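Local coordinates for Rubredoxin\:oxygen oxidoreductase (Desulfovibrio gigas, PDB 1E5D), which catalyses the four-electron reduction of dioxygen to two water molecules, using a diiron centre in a metallo-beta-lactamase-like domain and FMN in a flavodoxin-like domain, at residues V13-D17 / Y55-L59; V123-G127 / T138-T142. All coordinates share one frame; numbering follows the deposited sequence.

Interaction 1 of 2, residues V13-D17 / Y55-L59; sequences VGAID and YKGEL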
loop_
_atom_site.group_PDB
_atom_site.type_symbol
_atom_site.label_atom_id
_atom_site.label_comp_id
_atom_site.label_asym_id
_atom_site.label_seq_id
_atom_site.Cartn_x
_atom_site.Cartn_y
_atom_site.Cartn_z
ATOM N N VAL A 13 17.318 -21.939 -23.424
ATOM C CA VAL A 13 15.982 -21.889 -24.023
ATOM C C VAL A 13 15.023 -21.201 -23.057
ATOM O O VAL A 13 15.313 -21.070 -21.865
ATOM C CB VAL A 13 15.437 -23.282 -24.376
ATOM C CG1 VAL A 13 16.163 -23.852 -25.584
ATOM C CG2 VAL A 13 15.571 -24.231 -23.193
ATOM N N GLY A 14 13.873 -20.761 -23.559
ATOM C CA GLY A 14 12.839 -20.189 -22.715
ATOM C C GLY A 14 12.122 -19.011 -23.332
ATOM O O GLY A 14 11.801 -19.001 -24.518
ATOM N N ALA A 15 11.866 -17.977 -22.524
ATOM C CA ALA A 15 11.112 -16.843 -23.033
ATOM C C ALA A 15 11.556 -15.528 -22.416
ATOM O O ALA A 15 11.801 -15.427 -21.217
ATOM C CB ALA A 15 9.627 -17.058 -22.766
ATOM N N ILE A 16 11.633 -14.537 -23.290
ATOM C CA ILE A 16 11.847 -13.156 -22.912
ATOM C C ILE A 16 10.496 -12.506 -22.624
ATOM O O ILE A 16 9.618 -12.480 -23.484
ATOM C CB ILE A 16 12.573 -12.332 -23.985
ATOM C CG1 ILE A 16 13.760 -13.040 -24.629
ATOM C CG2 ILE A 16 13.000 -11.002 -23.387
ATOM C CD1 ILE A 16 15.016 -12.205 -24.735
ATOM N N ASP A 17 10.354 -11.999 -21.406
ATOM C CA ASP A 17 9.074 -11.382 -21.041
ATOM C C ASP A 17 9.207 -9.866 -20.990
ATOM O O ASP A 17 9.330 -9.247 -19.931
ATOM C CB ASP A 17 8.620 -11.986 -19.721
ATOM C CG ASP A 17 7.183 -11.695 -19.362
ATOM O OD1 ASP A 17 6.652 -10.686 -19.860
ATOM O OD2 ASP A 17 6.597 -12.466 -18.571
ATOM N N TYR A 55 4.489 -19.909 -21.017
ATOM C CA TYR A 55 5.539 -19.887 -22.027
ATOM C C TYR A 55 6.018 -21.285 -22.396
ATOM O O TYR A 55 7.052 -21.396 -23.054
ATOM C CB TYR A 55 6.723 -19.044 -21.545
ATOM C CG TYR A 55 6.429 -17.563 -21.526
ATOM C CD1 TYR A 55 6.036 -16.890 -22.676
ATOM C CD2 TYR A 55 6.550 -16.837 -20.347
ATOM C CE1 TYR A 55 5.771 -15.533 -22.643
ATOM C CE2 TYR A 55 6.286 -15.478 -20.308
ATOM C CZ TYR A 55 5.896 -14.835 -21.460
ATOM O OH TYR A 55 5.635 -13.487 -21.429
ATOM N N LYS A 56 5.293 -22.319 -21.992
ATOM C CA LYS A 56 5.657 -23.690 -22.348
ATOM C C LYS A 56 5.887 -23.807 -23.848
ATOM O O LYS A 56 6.844 -24.421 -24.318
ATOM C CB LYS A 56 4.576 -24.660 -21.883
ATOM C CG LYS A 56 3.224 -24.392 -22.525
ATOM C CD LYS A 56 2.267 -25.553 -22.324
ATOM C CE LYS A 56 1.438 -25.369 -21.060
ATOM N NZ LYS A 56 2.034 -26.098 -19.907
ATOM N N GLY A 57 5.030 -23.180 -24.646
ATOM C CA GLY A 57 5.211 -23.204 -26.088
ATOM C C GLY A 57 6.534 -22.631 -26.543
ATOM O O GLY A 57 7.263 -23.262 -27.310
ATOM N N GLU A 58 6.882 -21.419 -26.092
ATOM C CA GLU A 58 8.162 -20.869 -26.528
ATOM C C GLU A 58 9.303 -21.774 -26.077
ATOM O O GLU A 58 10.315 -21.892 -26.759
ATOM C CB GLU A 58 8.397 -19.469 -25.978
ATOM C CG GLU A 58 7.344 -18.444 -26.343
ATOM C CD GLU A 58 7.942 -17.052 -26.466
ATOM O OE1 GLU A 58 9.121 -16.883 -26.086
ATOM O OE2 GLU A 58 7.216 -16.150 -26.939
ATOM N N LEU A 59 9.132 -22.401 -24.916
ATOM C CA LEU A 59 10.188 -23.278 -24.418
ATOM C C LEU A 59 10.337 -24.482 -25.336
ATOM O O LEU A 59 11.439 -24.817 -25.767
ATOM C CB LEU A 59 9.909 -23.707 -22.978
ATOM C CG LEU A 59 10.815 -24.775 -22.372
ATOM C CD1 LEU A 59 12.264 -24.306 -22.313
ATOM C CD2 LEU A 59 10.338 -25.162 -20.982
HETATM O O HOH W 1 10.925 -14.626 -26.098
#
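Gly14 and Leu59 bring the two backbones closest, with their CA atoms 4.4 Å apart, where the first turn of helix 56-64 packs on strand 10-17. Tyr55 stands at the N-cap position, and its carbonyl O receives the N-H of Leu59, closing that turn. At Gly14 the strand turns a corner, with backbone angles that would press a CB against the carbonyl O of Val13, so glycine suits the position. Ala15 then points its methyl at the helix start: CB lies over one face of the Tyr55 ring, 3.8 Å from the centroid and 25° off the normal, a CH-pi contact displaced toward the CG side. Asp17 comes at the ring's edge; its OD2 is 3.5 Å from Tyr55 CE2, close to the ring plane, and the carboxylate is turned 76° from that plane. Glu58 bends at chi2 (-148°), which brings OE1 back over Ala15, 3.4 Å from its CB. The same oxygen accepts a hydrogen bond from a water 2.9 Å away, which in turn accepts the N-H of Ile16; Gln2 NE2 is a further partner of OE1. Before the corner, Val13 CG2 meets Leu59 CD1, the two side chains crossing at about a right angle, and Ala37 of strand 33-40 touches both. This is helix-on-sheet packing of the alpha-beta/beta-alpha sandwich of the metallo-beta-lactamase fold, at its N-terminal sheet.

Interaction 2 of 2, residues V123-G127 / T138-T142; sequences VVKHG and TFYET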
loop_
_atom_site.group_PDB
_atom_site.type_symbol
_atom_site.label_atom_id
_atom_site.label_comp_id
_atom_site.label_asym_id
_atom_site.label_seq_id
_atom_site.Cartn_x
_atom_site.Cartn_y
_atom_site.Cartn_z
ATOM N N VAL A 123 15.179 -37.812 -5.783
ATOM C CA VAL A 123 15.827 -36.816 -4.950
ATOM C C VAL A 123 17.344 -36.880 -5.050
ATOM O O VAL A 123 17.925 -37.949 -4.856
ATOM C CB VAL A 123 15.419 -37.021 -3.474
ATOM C CG1 VAL A 123 16.290 -36.196 -2.538
ATOM C CG2 VAL A 123 13.942 -36.691 -3.325
ATOM N N VAL A 124 17.974 -35.748 -5.334
ATOM C CA VAL A 124 19.433 -35.676 -5.290
ATOM C C VAL A 124 19.862 -34.979 -4.001
ATOM O O VAL A 124 19.097 -34.220 -3.422
ATOM C CB VAL A 124 20.027 -34.960 -6.509
ATOM C CG1 VAL A 124 19.828 -35.822 -7.745
ATOM C CG2 VAL A 124 19.401 -33.590 -6.714
ATOM N N LYS A 125 21.068 -35.270 -3.554
ATOM C CA LYS A 125 21.616 -34.864 -2.272
ATOM C C LYS A 125 22.729 -33.843 -2.464
ATOM O O LYS A 125 23.348 -33.774 -3.531
ATOM C CB LYS A 125 22.140 -36.094 -1.536
ATOM C CG LYS A 125 21.667 -36.296 -0.114
ATOM C CD LYS A 125 21.904 -37.737 0.324
ATOM C CE LYS A 125 23.260 -37.910 0.993
ATOM N NZ LYS A 125 23.130 -38.308 2.424
ATOM N N HIS A 126 22.979 -33.031 -1.436
ATOM C CA HIS A 126 24.004 -31.996 -1.585
ATOM C C HIS A 126 25.337 -32.643 -1.931
ATOM O O HIS A 126 25.832 -33.512 -1.213
ATOM C CB HIS A 126 24.096 -31.148 -0.315
ATOM C CG HIS A 126 25.195 -30.127 -0.347
ATOM N ND1 HIS A 126 25.138 -28.979 -1.111
ATOM C CD2 HIS A 126 26.390 -30.080 0.289
ATOM C CE1 HIS A 126 26.245 -28.276 -0.940
ATOM N NE2 HIS A 126 27.027 -28.924 -0.092
ATOM N N GLY A 127 25.937 -32.244 -3.049
ATOM C CA GLY A 127 27.234 -32.788 -3.416
ATOM C C GLY A 127 27.126 -34.006 -4.308
ATOM O O GLY A 127 28.101 -34.464 -4.907
ATOM N N THR A 138 27.147 -31.865 -10.984
ATOM C CA THR A 138 27.152 -31.992 -9.525
ATOM C C THR A 138 26.136 -31.066 -8.871
ATOM O O THR A 138 26.010 -29.893 -9.231
ATOM C CB THR A 138 28.560 -31.707 -8.979
ATOM O OG1 THR A 138 29.451 -32.695 -9.514
ATOM C CG2 THR A 138 28.584 -31.833 -7.466
ATOM N N PHE A 139 25.386 -31.587 -7.900
ATOM C CA PHE A 139 24.301 -30.830 -7.294
ATOM C C PHE A 139 24.658 -30.255 -5.933
ATOM O O PHE A 139 25.111 -30.978 -5.046
ATOM C CB PHE A 139 23.053 -31.711 -7.121
ATOM C CG PHE A 139 22.524 -32.247 -8.440
ATOM C CD1 PHE A 139 22.176 -31.378 -9.457
ATOM C CD2 PHE A 139 22.385 -33.606 -8.646
ATOM C CE1 PHE A 139 21.692 -31.855 -10.662
ATOM C CE2 PHE A 139 21.905 -34.086 -9.849
ATOM C CZ PHE A 139 21.564 -33.213 -10.860
ATOM N N TYR A 140 24.423 -28.948 -5.778
ATOM C CA TYR A 140 24.633 -28.333 -4.469
ATOM C C TYR A 140 23.327 -27.753 -3.941
ATOM O O TYR A 140 22.508 -27.217 -4.689
ATOM C CB TYR A 140 25.731 -27.265 -4.528
ATOM C CG TYR A 140 27.090 -27.866 -4.808
ATOM C CD1 TYR A 140 27.707 -28.685 -3.867
ATOM C CD2 TYR A 140 27.746 -27.624 -6.005
ATOM C CE1 TYR A 140 28.949 -29.241 -4.114
ATOM C CE2 TYR A 140 28.987 -28.178 -6.259
ATOM C CZ TYR A 140 29.580 -28.984 -5.311
ATOM O OH TYR A 140 30.815 -29.531 -5.572
ATOM N N GLU A 141 23.145 -27.880 -2.627
ATOM C CA GLU A 141 21.943 -27.338 -2.005
ATOM C C GLU A 141 22.196 -25.907 -1.537
ATOM O O GLU A 141 23.262 -25.561 -1.033
ATOM C CB GLU A 141 21.493 -28.207 -0.838
ATOM C CG GLU A 141 21.067 -29.613 -1.232
ATOM C CD GLU A 141 20.464 -30.380 -0.070
ATOM O OE1 GLU A 141 20.782 -30.073 1.098
ATOM O OE2 GLU A 141 19.662 -31.296 -0.335
ATOM N N THR A 142 21.171 -25.087 -1.726
ATOM C CA THR A 142 21.226 -23.672 -1.394
ATOM C C THR A 142 19.921 -23.264 -0.720
ATOM O O THR A 142 19.269 -22.318 -1.156
ATOM C CB THR A 142 21.476 -22.815 -2.644
ATOM O OG1 THR A 142 20.709 -23.305 -3.753
ATOM C CG2 THR A 142 22.933 -22.916 -3.081
#
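Val124, on strand 121-124, sets its branches against the Phe139 ring, with CG1 3.4 Å from CE2 and CG2 beside CG and CD2; the contact falls mainly on CD2 and CE2. Past Lys125, whose carbonyl O passes near Phe139 O, the chain runs across strand 136-141. His126 holds CG anti to its backbone N (chi1 176°), which carries the imidazole over to the backbone of Glu141. There ND1 accepts the Glu141 N-H at 2.7 Å, a nearly straight bond (173°) close to the ring plane, consistent with ND1 being the unprotonated nitrogen. CE1 of the same ring approaches Tyr140 CD1 at 3.3 Å, the two rings inclined at 59°. Nearer the backbone, His126 CB lies against Glu141 CG at 3.5 Å, while the Glu141 carboxylate goes on to a salt bridge with Arg143. Gly127 then hydrogen-bonds through its N-H to Phe139 O, though the 2.5 Å from N to O is implausibly short and doubtful; its own O faces Thr138 CG2. Strand 136-141 lies between strands 129-131 and 151-155, antiparallel to both; Met151 touches Val124, and helix 104-114 packs on Val123.

How the interactions relate
Interaction 1 is complete before interaction 2 begins along the chain, and their centres lie about 26 Å apart, with about 16 Å between nearest atoms. One seven-stranded mixed sheet reaches both: strand 10-17 is second from one edge, strand 121-124 is the outermost at the other. Residues 13-17 / 55-59 pack a helix on that sheet, whereas 123-127 / 138-142 mark the passage from it to the six-stranded sheet of strand 136-141. Both therefore belong to the diiron domain. Interaction 1 lies closer to the metals: side chains of Asp17 and Tyr55 are about 8 Å from those of iron ligands His226 and Asp83, and Asp17 about 11 Å from the mu-oxo-diiron. Glu141's is about 12 Å from His79's.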